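Local structure of N-terminal acetyltransferase-like protein (Chaetomium thermophilum, 5NNP) at residues T46-A51 with W81-I86; F103-E108 with H112-D117; D493-Q498 with Y556-L561; S569-P574 with Y683-K688. The protein probably serves as the helical, TPR-containing auxiliary subunit of an N-terminal acetyltransferase, a scaffold for a catalytic partner that acetylates protein N termini. All coordinates share one frame; numbering follows the deposited sequence.

Contact 1. Residues T46-A51 with W81-I86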
# COMPACT_ATOMS: atom_id res chain seq x y z
N THR A 46 18.29 -40.75 4.73
CA THR A 46 17.86 -41.10 3.38
C THR A 46 16.35 -40.91 3.20
O THR A 46 15.90 -40.45 2.15
CB THR A 46 18.26 -42.55 3.04
OG1 THR A 46 19.69 -42.66 3.07
CG2 THR A 46 17.77 -42.93 1.65
N MET A 47 15.57 -41.26 4.22
CA MET A 47 14.12 -41.13 4.12
C MET A 47 13.75 -39.67 3.92
O MET A 47 12.86 -39.35 3.12
CB MET A 47 13.44 -41.69 5.36
CG MET A 47 13.82 -43.12 5.69
SD MET A 47 13.01 -43.67 7.21
CE MET A 47 11.29 -43.44 6.77
N SER A 48 14.42 -38.78 4.65
CA SER A 48 14.22 -37.34 4.54
C SER A 48 14.57 -36.82 3.14
O SER A 48 13.84 -35.99 2.59
CB SER A 48 15.07 -36.58 5.57
OG SER A 48 14.72 -36.94 6.89
N MET A 49 15.68 -37.30 2.59
CA MET A 49 16.09 -36.90 1.24
C MET A 49 15.08 -37.34 0.20
O MET A 49 14.89 -36.68 -0.81
CB MET A 49 17.47 -37.48 0.91
CG MET A 49 18.60 -36.81 1.67
SD MET A 49 18.56 -35.04 1.41
CE MET A 49 18.58 -34.96 -0.38
N LYS A 50 14.44 -38.47 0.47
CA LYS A 50 13.39 -38.97 -0.41
C LYS A 50 12.12 -38.14 -0.25
O LYS A 50 11.38 -37.93 -1.21
CB LYS A 50 13.12 -40.45 -0.12
CG LYS A 50 11.98 -41.06 -0.90
CD LYS A 50 11.77 -42.51 -0.49
CE LYS A 50 10.62 -43.16 -1.25
NZ LYS A 50 10.43 -44.59 -0.87
N ALA A 51 11.89 -37.67 0.98
CA ALA A 51 10.75 -36.83 1.30
C ALA A 51 10.81 -35.51 0.55
O ALA A 51 9.78 -34.99 0.14
CB ALA A 51 10.68 -36.57 2.79
N TRP A 81 15.37 -32.79 10.58
CA TRP A 81 14.66 -31.61 11.05
C TRP A 81 14.70 -30.48 10.01
O TRP A 81 13.69 -29.82 9.77
CB TRP A 81 15.22 -31.16 12.40
CG TRP A 81 14.81 -32.10 13.51
CD1 TRP A 81 15.57 -33.06 14.11
CD2 TRP A 81 13.51 -32.19 14.11
NE1 TRP A 81 14.84 -33.73 15.05
CE2 TRP A 81 13.57 -33.22 15.08
CE3 TRP A 81 12.30 -31.50 13.93
CZ2 TRP A 81 12.47 -33.58 15.87
CZ3 TRP A 81 11.20 -31.86 14.73
CH2 TRP A 81 11.30 -32.90 15.68
N HIS A 82 15.85 -30.29 9.38
CA HIS A 82 16.00 -29.32 8.30
C HIS A 82 14.99 -29.57 7.17
O HIS A 82 14.30 -28.65 6.74
CB HIS A 82 17.43 -29.36 7.76
CG HIS A 82 17.80 -28.21 6.88
ND1 HIS A 82 18.97 -28.18 6.15
CD2 HIS A 82 17.16 -27.05 6.62
CE1 HIS A 82 19.03 -27.04 5.47
NE2 HIS A 82 17.95 -26.34 5.74
N VAL A 83 14.89 -30.82 6.71
CA VAL A 83 13.93 -31.22 5.68
C VAL A 83 12.50 -30.88 6.09
O VAL A 83 11.74 -30.26 5.33
CB VAL A 83 14.03 -32.74 5.39
CG1 VAL A 83 12.86 -33.19 4.55
CG2 VAL A 83 15.32 -33.07 4.69
N TYR A 84 12.13 -31.31 7.29
CA TYR A 84 10.82 -31.04 7.86
C TYR A 84 10.47 -29.55 7.76
O TYR A 84 9.37 -29.17 7.38
CB TYR A 84 10.79 -31.53 9.31
CG TYR A 84 9.43 -31.85 9.90
CD1 TYR A 84 8.51 -32.64 9.21
CD2 TYR A 84 9.07 -31.40 11.18
CE1 TYR A 84 7.27 -32.95 9.76
CE2 TYR A 84 7.83 -31.70 11.73
CZ TYR A 84 6.94 -32.47 11.01
OH TYR A 84 5.72 -32.77 11.56
N GLY A 85 11.45 -28.70 8.08
CA GLY A 85 11.28 -27.26 7.99
C GLY A 85 11.09 -26.78 6.56
O GLY A 85 10.19 -26.00 6.28
N ILE A 86 11.95 -27.27 5.66
CA ILE A 86 11.87 -26.94 4.25
C ILE A 86 10.48 -27.23 3.67
O ILE A 86 9.92 -26.40 2.96
CB ILE A 86 12.94 -27.70 3.45
CG1 ILE A 86 14.33 -27.20 3.87
CG2 ILE A 86 12.75 -27.51 1.95
CD1 ILE A 86 15.46 -28.02 3.28
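Val-83 reaches across to Ser-48 and straddles it with both methyl groups. Its CG2 lies 3.6 Å from Ser-48 CB. Its CG1 approaches the backbone instead, with 3.6 Å between Val-83 CG1 and Ser-48 O. CG1 stands anti to the backbone N of Val-83 (chi1 168°), which carries it past Ser-48 toward the next turn of the facing helix. There it comes loosely against the methyl of Ala-51, at 4.4 Å between Val-83 CG1 and Ala-51 CB. The contact is purely van der Waals. The small residues Ser-48 and Ala-51 are consistent with the close approach of the backbones: the CA atoms of Ser-48 and Val-83 are 6.2 Å apart. With an alanine here in place of Val-83 both methyls would go, which is likely to open a gap over Ser-48 and lose the touch on Ala-51. In the fold, this joins helix 44-55 to helix 78-90, the first helix of a predicted TPR repeat. Stacking of helices from successive hairpins in this way builds a TPR superhelix. The hydroxyl of Ser-48 takes no part in the packing on Val-83. It sits beside its own backbone N and hydrogen-bonds back to Gly-44 O within its helix, so this buried polar group is satisfied locally. Further out, Ser-48 also touches Ala-70 of helix 60-73. Met-49, on another side of helix 44-55, packs on Phe-14, Val-17 and Ile-18 of helix 9-22.

Contact 2. Residues F103-E108 with H112-D117; sequences FALKLE and HQIQRD
Ile-114 is the first residue of 112-117 to pack firmly on 103-108, and it uses two branches. Its CD1 reaches the methyl of Ala-104, with 4.0 Å from Ile-114 CD1 to Ala-104 CB. Its CG2 rests 3.7 Å from Leu-105 CB. Ile-114 and Leu-105 run past each other in opposite directions, so Ile-114 CG2 lies at the base of Leu-105, while the leucine's end goes on to Gln-115. The chain of Gln-115 leaves with CG anti to the backbone N (chi1 172°) and then bends at the next bond, which brings the amide over to the leucine. Leu-105 CD2 is 3.4 Å from Gln-115 OE1, while Leu-105 CD1 is 3.9 Å from Gln-115 CB. This is packing of a methyl on an amide. Cutting Leu-105 back to an alanine removes CD1 and CD2, and is likely to leave the Gln-115 side chain without its leucine partner on this side. The backbones are close here, with 6.2 Å between the CA atoms of Leu-105 and Ile-114. The two helical segments run nearly antiparallel, at 150°, with axes 9.4 Å apart. They form a helical hairpin in which the second helix of a predicted TPR repeat leads into helix 112-124. Ile-114 also packs on Tyr-101 of helix 94-107. Gln-113 touches His-82 of helix 78-90, and Gln-115 lies against Asn-137 and Met-138 of helix 128-141.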
# COMPACT_ATOMS: atom_id res chain seq x y z
N PHE A 103 15.51 -26.35 15.91
CA PHE A 103 16.03 -27.57 16.50
C PHE A 103 17.19 -28.12 15.65
O PHE A 103 18.22 -28.57 16.18
CB PHE A 103 14.92 -28.61 16.65
CG PHE A 103 15.26 -29.71 17.62
CD1 PHE A 103 15.45 -29.44 18.97
CD2 PHE A 103 15.38 -31.02 17.18
CE1 PHE A 103 15.75 -30.45 19.88
CE2 PHE A 103 15.69 -32.04 18.07
CZ PHE A 103 15.88 -31.76 19.43
N ALA A 104 17.02 -28.07 14.33
CA ALA A 104 18.10 -28.41 13.43
C ALA A 104 19.36 -27.61 13.78
O ALA A 104 20.46 -28.16 13.90
CB ALA A 104 17.69 -28.18 11.98
N LEU A 105 19.21 -26.30 13.98
CA LEU A 105 20.35 -25.48 14.36
C LEU A 105 20.94 -25.84 15.74
O LEU A 105 22.14 -25.68 15.96
CB LEU A 105 19.97 -23.99 14.32
CG LEU A 105 21.12 -22.98 14.40
CD1 LEU A 105 22.02 -23.10 13.19
CD2 LEU A 105 20.63 -21.55 14.54
N LYS A 106 20.12 -26.33 16.68
CA LYS A 106 20.66 -26.76 17.97
C LYS A 106 21.44 -28.06 17.80
O LYS A 106 22.32 -28.38 18.61
CB LYS A 106 19.56 -26.94 19.02
CG LYS A 106 18.91 -25.65 19.45
CD LYS A 106 17.93 -25.83 20.59
CE LYS A 106 17.16 -24.54 20.84
NZ LYS A 106 16.16 -24.65 21.95
N LEU A 107 21.11 -28.82 16.75
CA LEU A 107 21.81 -30.06 16.45
C LEU A 107 23.08 -29.79 15.64
O LEU A 107 24.08 -30.46 15.84
CB LEU A 107 20.89 -31.02 15.70
CG LEU A 107 19.77 -31.56 16.57
CD1 LEU A 107 18.72 -32.35 15.78
CD2 LEU A 107 20.39 -32.40 17.65
N GLU A 108 23.02 -28.82 14.74
CA GLU A 108 24.17 -28.48 13.89
C GLU A 108 24.46 -26.98 13.86
O GLU A 108 24.31 -26.34 12.82
CB GLU A 108 23.91 -28.97 12.48
CG GLU A 108 25.08 -28.86 11.54
CD GLU A 108 26.13 -29.91 11.82
OE1 GLU A 108 27.13 -29.94 11.09
OE2 GLU A 108 25.96 -30.71 12.78
N HIS A 112 25.54 -22.41 8.55
CA HIS A 112 25.22 -21.03 8.20
C HIS A 112 23.91 -20.94 7.43
O HIS A 112 23.20 -19.94 7.54
CB HIS A 112 26.35 -20.39 7.39
CG HIS A 112 27.54 -20.02 8.23
ND1 HIS A 112 28.28 -20.96 8.92
CD2 HIS A 112 28.10 -18.82 8.51
CE1 HIS A 112 29.25 -20.35 9.58
NE2 HIS A 112 29.16 -19.05 9.35
N GLN A 113 23.59 -21.99 6.66
CA GLN A 113 22.37 -21.98 5.87
C GLN A 113 21.13 -22.06 6.77
O GLN A 113 20.13 -21.35 6.56
CB GLN A 113 22.35 -23.13 4.87
CG GLN A 113 21.05 -23.21 4.08
CD GLN A 113 20.92 -24.50 3.29
OE1 GLN A 113 21.56 -25.52 3.61
NE2 GLN A 113 20.10 -24.47 2.24
N ILE A 114 21.20 -22.94 7.75
CA ILE A 114 20.08 -23.13 8.64
C ILE A 114 19.83 -21.86 9.46
O ILE A 114 18.68 -21.45 9.61
CB ILE A 114 20.31 -24.35 9.56
CG1 ILE A 114 20.23 -25.63 8.72
CG2 ILE A 114 19.29 -24.38 10.69
CD1 ILE A 114 20.52 -26.92 9.47
N GLN A 115 20.90 -21.24 9.94
CA GLN A 115 20.77 -20.01 10.74
C GLN A 115 20.25 -18.87 9.89
O GLN A 115 19.47 -18.05 10.35
CB GLN A 115 22.12 -19.62 11.37
CG GLN A 115 22.12 -18.24 12.05
CD GLN A 115 21.21 -18.18 13.29
OE1 GLN A 115 21.66 -18.31 14.41
NE2 GLN A 115 19.90 -17.99 13.06
N ARG A 116 20.70 -18.83 8.64
CA ARG A 116 20.30 -17.79 7.70
C ARG A 116 18.80 -17.84 7.44
O ARG A 116 18.11 -16.82 7.50
CB ARG A 116 21.07 -17.92 6.39
CG ARG A 116 20.83 -16.84 5.38
CD ARG A 116 21.83 -16.94 4.23
NE ARG A 116 22.02 -18.31 3.76
CZ ARG A 116 21.34 -18.85 2.74
NH1 ARG A 116 20.43 -18.14 2.10
NH2 ARG A 116 21.58 -20.11 2.37
N ASP A 117 18.29 -19.04 7.19
CA ASP A 117 16.91 -19.23 6.77
C ASP A 117 15.95 -19.08 7.93
O ASP A 117 14.86 -18.53 7.77
CB ASP A 117 16.76 -20.58 6.10
CG ASP A 117 17.45 -20.62 4.75
OD1 ASP A 117 17.52 -19.56 4.08
OD2 ASP A 117 17.92 -21.69 4.34

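Contact 3. Residues D493-Q498 with Y556-L561; sequences DGEAWQ and YFRAAL
Arg-558 NH2 is held by two carboxylates. It donates to Glu-495 OE1 at 2.8 Å, with an N-H...O angle of 158°. It also makes a salt bridge to Glu-492 OE1, one turn earlier on the helix that carries Glu-495. The second bond across to Glu-495 comes from NE, with Arg-558 NE 3.1 Å from Glu-495 OE2. The guanidinium thus grips Glu-495 side-on, through NE and one NH, with one nitrogen to each oxygen. The fit is not flat: the carboxylate and guanidinium planes are turned 51° apart. OE1 lies close to the guanidinium plane, yet NH2 approaches OE1 from above the carboxylate plane. NE meets OE2 on its syn side, again tilted from the carboxylate plane. The bridge spans from helix 487-499 to helix 554-572, two members of the all-helical superhelix of the NatA auxiliary-subunit family. Many residues separate them in the chain, and helix 503-523 packs on both, through Tyr-510 against Glu-495 and Val-513 against Ala-559. The two side chains cross at about a right angle. Arg-558 has CG anti to its backbone N (chi1 -173°) and stays extended as far as NE, and this carries its charged end over to the neighbouring helix. Glu-495 is also extended beyond CG. Its OE2 lies near Asp-562 OD2, a pair of like charges whose repulsion the arginine may partly offset. The contact is at the surface. A glycerol about 5 Å from the Arg-558 side chain probably comes from the crystallisation liquor.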
# COMPACT_ATOMS: atom_id res chain seq x y z
N ASP A 493 -16.66 -7.14 -9.81
CA ASP A 493 -17.15 -8.33 -10.49
C ASP A 493 -17.91 -9.23 -9.52
O ASP A 493 -18.94 -9.80 -9.87
CB ASP A 493 -16.00 -9.10 -11.12
CG ASP A 493 -16.48 -10.16 -12.10
OD1 ASP A 493 -17.42 -9.90 -12.87
OD2 ASP A 493 -15.89 -11.26 -12.10
N GLY A 494 -17.40 -9.34 -8.30
CA GLY A 494 -18.02 -10.18 -7.29
C GLY A 494 -19.37 -9.63 -6.86
O GLY A 494 -20.36 -10.37 -6.83
N GLU A 495 -19.41 -8.35 -6.53
CA GLU A 495 -20.63 -7.71 -6.09
C GLU A 495 -21.71 -7.81 -7.17
O GLU A 495 -22.89 -8.06 -6.87
CB GLU A 495 -20.36 -6.25 -5.71
CG GLU A 495 -19.41 -6.13 -4.52
CD GLU A 495 -19.12 -4.70 -4.09
OE1 GLU A 495 -19.49 -3.75 -4.81
OE2 GLU A 495 -18.51 -4.53 -3.02
N ALA A 496 -21.30 -7.67 -8.43
CA ALA A 496 -22.22 -7.84 -9.55
C ALA A 496 -22.80 -9.27 -9.64
O ALA A 496 -24.01 -9.45 -9.78
CB ALA A 496 -21.52 -7.49 -10.84
N TRP A 497 -21.92 -10.27 -9.58
CA TRP A 497 -22.34 -11.66 -9.59
C TRP A 497 -23.25 -11.98 -8.41
O TRP A 497 -24.20 -12.76 -8.53
CB TRP A 497 -21.12 -12.60 -9.57
CG TRP A 497 -20.49 -12.79 -10.91
CD1 TRP A 497 -19.21 -12.50 -11.26
CD2 TRP A 497 -21.13 -13.29 -12.09
NE1 TRP A 497 -19.00 -12.80 -12.59
CE2 TRP A 497 -20.17 -13.28 -13.12
CE3 TRP A 497 -22.42 -13.75 -12.38
CZ2 TRP A 497 -20.46 -13.72 -14.41
CZ3 TRP A 497 -22.71 -14.18 -13.67
CH2 TRP A 497 -21.73 -14.16 -14.67
N GLN A 498 -22.95 -11.38 -7.26
CA GLN A 498 -23.79 -11.57 -6.08
C GLN A 498 -25.17 -11.01 -6.35
O GLN A 498 -26.16 -11.64 -6.02
CB GLN A 498 -23.16 -10.91 -4.86
CG GLN A 498 -23.87 -11.19 -3.55
CD GLN A 498 -23.04 -10.75 -2.36
OE1 GLN A 498 -21.80 -10.73 -2.41
NE2 GLN A 498 -23.71 -10.37 -1.29
N TYR A 556 -8.73 -4.37 1.40
CA TYR A 556 -9.08 -5.63 2.05
C TYR A 556 -10.51 -5.59 2.60
O TYR A 556 -11.30 -6.51 2.40
CB TYR A 556 -8.12 -5.97 3.21
CG TYR A 556 -8.62 -7.17 4.00
CD1 TYR A 556 -8.28 -8.46 3.62
CD2 TYR A 556 -9.47 -7.02 5.10
CE1 TYR A 556 -8.74 -9.56 4.32
CE2 TYR A 556 -9.95 -8.10 5.81
CZ TYR A 556 -9.58 -9.38 5.41
OH TYR A 556 -10.06 -10.48 6.11
N PHE A 557 -10.82 -4.51 3.32
CA PHE A 557 -12.05 -4.44 4.09
C PHE A 557 -13.31 -4.62 3.24
O PHE A 557 -14.21 -5.36 3.62
CB PHE A 557 -12.11 -3.11 4.84
CG PHE A 557 -13.30 -2.99 5.74
CD1 PHE A 557 -13.22 -3.40 7.07
CD2 PHE A 557 -14.52 -2.50 5.26
CE1 PHE A 557 -14.31 -3.31 7.91
CE2 PHE A 557 -15.62 -2.41 6.10
CZ PHE A 557 -15.51 -2.82 7.43
N ARG A 558 -13.37 -3.97 2.09
CA ARG A 558 -14.57 -4.02 1.25
C ARG A 558 -14.92 -5.45 0.81
O ARG A 558 -16.02 -5.94 1.10
CB ARG A 558 -14.39 -3.12 0.03
CG ARG A 558 -15.66 -2.98 -0.80
CD ARG A 558 -15.52 -1.94 -1.89
NE ARG A 558 -16.56 -2.09 -2.90
CZ ARG A 558 -16.54 -1.49 -4.09
NH1 ARG A 558 -15.53 -0.71 -4.43
NH2 ARG A 558 -17.54 -1.70 -4.94
N ALA A 559 -13.99 -6.10 0.13
CA ALA A 559 -14.21 -7.47 -0.31
C ALA A 559 -14.49 -8.37 0.88
O ALA A 559 -15.28 -9.30 0.77
CB ALA A 559 -13.01 -7.99 -1.09
N ALA A 560 -13.83 -8.12 2.01
CA ALA A 560 -13.99 -8.98 3.18
C ALA A 560 -15.36 -8.81 3.82
O ALA A 560 -15.97 -9.78 4.26
CB ALA A 560 -12.90 -8.71 4.20
N LEU A 561 -15.85 -7.58 3.86
CA LEU A 561 -17.18 -7.36 4.41
C LEU A 561 -18.24 -7.94 3.47
O LEU A 561 -19.30 -8.37 3.92
CB LEU A 561 -17.43 -5.88 4.68
CG LEU A 561 -18.82 -5.53 5.21
CD1 LEU A 561 -19.18 -6.28 6.49
CD2 LEU A 561 -18.88 -4.04 5.45

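Contact 4. Residues S569-P574 with Y683-K688; sequences SMYDKP and YIRKKK
Tyr-571 meets the aliphatic part of Arg-685 obliquely, through CD2 and CE2. Tyr-571 CD2 is 3.4 Å from Arg-685 CD, and Tyr-571 CE2 is 3.7 Å from Arg-685 CB. The ring plane is turned steeply from the guanidinium plane, so the two groups are not stacked. CG of Tyr-571 is anti to the backbone N (chi1 180°), which swings the ring out toward the arginine. Asp-572 comes next and takes the charged end. Arg-685 NE donates to Asp-572 OD1 at 3.3 Å, nearly straight at 170°. Arg-685 NH2 donates to Asp-572 OD2, also at 3.3 Å. Each oxygen uses its syn lone pair, and carboxylate and guanidinium are nearly coplanar, 15° apart. This is a side-on bidentate salt bridge, although its bonds are rather long. The remaining nitrogen, NH1, forms a salt bridge with Glu-681, one turn back on the same helix. The guanidinium is thus gripped by two acidic groups, and the bidentate bond to Asp-572 fixes its rotation. Lys-573 then leaves the helix and folds back, with 3.0 Å between Lys-573 NZ and Ser-569 OG. Leu-655 of helix 654-668 packs against both Tyr-571 and Arg-685. Close by, Lys-686 and Lys-688 form salt bridges with Glu-19 of the putative uncharacterized protein, another chain of the assembly. The contact ties together two helix C-terminal ends. On the side of 683-688 the chain turns through a Schellman motif, with positive phi at Lys-687, and Lys-688 is the N-cap of the next helix, 689-702.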
# COMPACT_ATOMS: atom_id res chain seq x y z
N SER A 569 -25.93 -14.43 4.66
CA SER A 569 -27.08 -14.66 3.80
C SER A 569 -27.26 -16.15 3.54
O SER A 569 -28.36 -16.68 3.67
CB SER A 569 -26.93 -13.89 2.49
OG SER A 569 -27.74 -14.46 1.48
N MET A 570 -26.16 -16.82 3.16
CA MET A 570 -26.19 -18.26 2.92
C MET A 570 -26.62 -19.04 4.15
O MET A 570 -27.23 -20.10 4.03
CB MET A 570 -24.83 -18.75 2.44
CG MET A 570 -24.41 -18.22 1.08
SD MET A 570 -22.64 -18.51 0.79
CE MET A 570 -22.58 -20.31 0.81
N TYR A 571 -26.30 -18.53 5.33
CA TYR A 571 -26.67 -19.21 6.56
C TYR A 571 -28.17 -19.16 6.80
O TYR A 571 -28.75 -20.09 7.35
CB TYR A 571 -25.94 -18.63 7.78
CG TYR A 571 -26.31 -19.31 9.10
CD1 TYR A 571 -25.87 -20.59 9.39
CD2 TYR A 571 -27.10 -18.66 10.05
CE1 TYR A 571 -26.20 -21.22 10.59
CE2 TYR A 571 -27.43 -19.27 11.25
CZ TYR A 571 -26.98 -20.55 11.52
OH TYR A 571 -27.31 -21.17 12.72
N ASP A 572 -28.81 -18.07 6.36
CA ASP A 572 -30.25 -17.89 6.57
C ASP A 572 -31.07 -18.44 5.41
O ASP A 572 -32.29 -18.54 5.50
CB ASP A 572 -30.58 -16.41 6.79
CG ASP A 572 -29.81 -15.79 7.94
OD1 ASP A 572 -29.13 -16.54 8.68
OD2 ASP A 572 -29.91 -14.56 8.12
N LYS A 573 -30.38 -18.82 4.33
CA LYS A 573 -31.03 -19.22 3.09
C LYS A 573 -30.46 -20.56 2.59
O LYS A 573 -29.88 -20.63 1.50
CB LYS A 573 -30.85 -18.12 2.03
CG LYS A 573 -31.37 -18.42 0.62
CD LYS A 573 -30.36 -17.93 -0.43
CE LYS A 573 -29.87 -16.52 -0.11
NZ LYS A 573 -28.65 -16.11 -0.89
N PRO A 574 -30.62 -21.62 3.39
CA PRO A 574 -30.08 -22.94 3.01
C PRO A 574 -30.79 -23.53 1.80
O PRO A 574 -30.29 -23.42 0.68
CB PRO A 574 -30.33 -23.79 4.27
CG PRO A 574 -30.68 -22.82 5.36
CD PRO A 574 -31.32 -21.66 4.69
N TYR A 683 -21.71 -13.85 15.32
CA TYR A 683 -21.54 -14.49 16.62
C TYR A 683 -22.83 -14.93 17.33
O TYR A 683 -22.83 -15.95 18.02
CB TYR A 683 -20.75 -13.58 17.56
CG TYR A 683 -19.29 -13.48 17.19
CD1 TYR A 683 -18.55 -14.62 16.92
CD2 TYR A 683 -18.65 -12.25 17.11
CE1 TYR A 683 -17.21 -14.53 16.58
CE2 TYR A 683 -17.32 -12.16 16.78
CZ TYR A 683 -16.61 -13.30 16.51
OH TYR A 683 -15.28 -13.22 16.18
N ILE A 684 -23.92 -14.19 17.18
CA ILE A 684 -25.17 -14.66 17.80
C ILE A 684 -25.59 -15.98 17.16
O ILE A 684 -26.09 -16.88 17.84
CB ILE A 684 -26.33 -13.66 17.68
CG1 ILE A 684 -26.37 -13.04 16.29
CG2 ILE A 684 -26.21 -12.57 18.73
CD1 ILE A 684 -27.31 -11.89 16.18
N ARG A 685 -25.38 -16.08 15.85
CA ARG A 685 -25.71 -17.28 15.09
C ARG A 685 -24.80 -18.44 15.48
O ARG A 685 -25.22 -19.60 15.52
CB ARG A 685 -25.62 -17.00 13.59
CG ARG A 685 -26.73 -16.08 13.06
CD ARG A 685 -26.51 -15.73 11.61
NE ARG A 685 -27.57 -14.91 11.02
CZ ARG A 685 -27.85 -13.65 11.37
NH1 ARG A 685 -27.16 -13.05 12.34
NH2 ARG A 685 -28.83 -13.00 10.76
N LYS A 686 -23.56 -18.10 15.80
CA LYS A 686 -22.55 -19.07 16.22
C LYS A 686 -22.77 -19.49 17.67
O LYS A 686 -22.06 -20.36 18.18
CB LYS A 686 -21.15 -18.47 16.05
CG LYS A 686 -20.26 -19.20 15.05
CD LYS A 686 -18.86 -18.58 15.02
CE LYS A 686 -17.81 -19.65 14.77
NZ LYS A 686 -16.42 -19.14 14.90
N LYS A 687 -23.75 -18.86 18.32
CA LYS A 687 -24.07 -19.09 19.74
C LYS A 687 -22.95 -18.65 20.69
O LYS A 687 -22.88 -19.10 21.84
CB LYS A 687 -24.40 -20.57 19.99
CG LYS A 687 -25.48 -21.14 19.10
CD LYS A 687 -26.76 -20.35 19.22
CE LYS A 687 -27.89 -21.03 18.46
NZ LYS A 687 -28.06 -22.45 18.90
N LYS A 688 -22.08 -17.77 20.20
CA LYS A 688 -20.99 -17.25 21.01
C LYS A 688 -21.34 -15.85 21.48
O LYS A 688 -20.88 -14.85 20.94
CB LYS A 688 -19.68 -17.25 20.22
CG LYS A 688 -19.19 -18.64 19.82
CD LYS A 688 -18.92 -19.53 21.05
CE LYS A 688 -18.61 -20.98 20.67
NZ LYS A 688 -17.39 -21.13 19.82

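Overall arrangement
The four contacts follow one another along the chain. Contacts 1 and 2 lie in the N-terminal TPR region, with centres 14 Å apart. They touch directly, as Trp-81 meets Phe-103 and Leu-107, and His-82 meets Gln-113 and Ile-114. Helices 78-90 and 94-107 link them in sequence. Contacts 3 and 4 lie in the part of the chain related to NatA auxiliary subunits and share helix 554-572. Their centres are 19 Å apart and their nearest atoms about 6 Å. The two pairs are well separated: the centres of contacts 1 and 3 are 41 Å apart, those of 2 and 4 47 Å. They thus join helices in two distant parts of one extended all-helical chain, probably a superhelical scaffold.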